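Local coordinates for Lmo2184 protein (Listeria monocytogenes serovar 1/2a, PDB 5JOQ) that probably binds heme or another iron-carrying ligand at the cell surface as the lipoprotein receptor of an ABC transporter, at residues M79-E84 with S106-A111. Numbering follows the deposited sequence.
Sequences MGPDLE and SGFEGA
Leu83 and Phe108 make a small apolar contact in the N-terminal lobe of this solute-binding protein, joining the first turn of helix 83-88 to the last turns of helix 101-110. The leucine reaches across with both of its methyl groups, and the two side chains cross at about a right angle. Leu83 CD2 goes to the aromatic ring, approaching it obliquely, and lies 3.5 Å from Phe108 CE1. The other branch turns to the helix backbone, where Leu83 CD1 sits 3.6 Å from Gly107 O in a van der Waals contact. That carbonyl is satisfied within its own helix, accepting the amide of Ala111. Gly107 has no side chain, and Leu83 CD1 rests directly on its backbone, very near where a beta carbon would stand. Phe108 holds its CG anti to the carbonyl carbon (chi1 -68°), which swings the ring toward Pro81. Proline and ring meet more loosely, with Pro81 CG 4.2 Å from Phe108 CZ. Between Pro81 and Leu83, Asp82 occupies the N-cap position of helix 83-88, its OD1 hydrogen-bonded to Ile85 N, while its backbone bonds to Thr75. Pro81 also packs on Thr40 and Ile86, and Phe108 on Leu113, just before strand 115-118 of the parallel sheet. The short, weakly bonded strand 80-81, outermost beside strand 73-77 within this chain, leads through Asp82 into helix 83-88, with helix 101-110 packed against the junction.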
# COMPACT_ATOMS: atom_id res chain seq x y z
N MET A 79 15.43 -2.51 0.07
CA MET A 79 15.52 -1.57 -1.04
C MET A 79 16.42 -0.39 -0.71
O MET A 79 16.56 0.52 -1.54
CB MET A 79 14.10 -1.06 -1.43
CG MET A 79 13.11 -2.17 -1.84
SD MET A 79 13.68 -3.03 -3.33
CE MET A 79 12.29 -4.14 -3.66
N GLY A 80 16.99 -0.37 0.50
CA GLY A 80 17.89 0.66 0.94
C GLY A 80 18.44 0.33 2.32
O GLY A 80 18.02 0.91 3.32
N PRO A 81 19.36 -0.63 2.41
CA PRO A 81 19.79 -1.10 3.73
C PRO A 81 20.48 0.02 4.50
O PRO A 81 20.97 0.99 3.91
CB PRO A 81 20.77 -2.23 3.40
CG PRO A 81 20.29 -2.74 2.02
CD PRO A 81 19.91 -1.45 1.32
N ASP A 82 20.52 -0.14 5.83
CA ASP A 82 21.11 0.85 6.74
C ASP A 82 22.62 0.65 6.81
O ASP A 82 23.11 -0.24 7.51
CB ASP A 82 20.47 0.73 8.12
CG ASP A 82 20.95 1.81 9.11
OD1 ASP A 82 22.17 2.05 9.26
OD2 ASP A 82 20.08 2.43 9.76
N LEU A 83 23.37 1.50 6.11
CA LEU A 83 24.81 1.30 6.00
C LEU A 83 25.52 1.45 7.33
O LEU A 83 26.56 0.80 7.56
CB LEU A 83 25.39 2.29 4.99
CG LEU A 83 24.76 2.16 3.60
CD1 LEU A 83 25.38 3.17 2.65
CD2 LEU A 83 24.89 0.76 3.06
N GLU A 84 25.00 2.29 8.23
CA GLU A 84 25.68 2.47 9.51
C GLU A 84 25.58 1.21 10.37
O GLU A 84 26.57 0.79 10.97
CB GLU A 84 25.13 3.70 10.22
CG GLU A 84 25.38 4.97 9.43
CD GLU A 84 25.04 6.23 10.20
OE1 GLU A 84 24.86 6.13 11.44
OE2 GLU A 84 24.94 7.30 9.57
N SER A 106 26.91 2.34 -5.01
CA SER A 106 27.74 3.46 -4.55
C SER A 106 27.79 3.55 -3.03
O SER A 106 28.85 3.80 -2.44
CB SER A 106 27.21 4.78 -5.10
OG SER A 106 27.18 4.77 -6.51
N GLY A 107 26.63 3.39 -2.37
CA GLY A 107 26.61 3.46 -0.92
C GLY A 107 27.52 2.44 -0.27
O GLY A 107 28.29 2.76 0.64
N PHE A 108 27.41 1.17 -0.69
CA PHE A 108 28.31 0.14 -0.19
C PHE A 108 29.78 0.51 -0.41
O PHE A 108 30.60 0.43 0.52
CB PHE A 108 27.98 -1.22 -0.85
CG PHE A 108 26.65 -1.80 -0.44
CD1 PHE A 108 26.20 -1.70 0.88
CD2 PHE A 108 25.86 -2.48 -1.36
CE1 PHE A 108 24.96 -2.24 1.26
CE2 PHE A 108 24.62 -3.04 -0.97
CZ PHE A 108 24.17 -2.90 0.33
N GLU A 109 30.14 0.89 -1.63
CA GLU A 109 31.53 1.28 -1.92
C GLU A 109 31.97 2.42 -1.02
O GLU A 109 33.07 2.40 -0.46
CB GLU A 109 31.68 1.68 -3.38
CG GLU A 109 31.65 0.51 -4.34
CD GLU A 109 31.62 0.95 -5.81
OE1 GLU A 109 31.24 2.11 -6.09
OE2 GLU A 109 31.98 0.13 -6.67
N GLY A 110 31.12 3.43 -0.88
CA GLY A 110 31.44 4.55 -0.02
C GLY A 110 31.68 4.13 1.42
O GLY A 110 32.52 4.70 2.11
N ALA A 111 30.94 3.12 1.89
CA ALA A 111 31.09 2.64 3.25
C ALA A 111 32.19 1.58 3.39
O ALA A 111 32.36 1.02 4.48
CB ALA A 111 29.76 2.08 3.77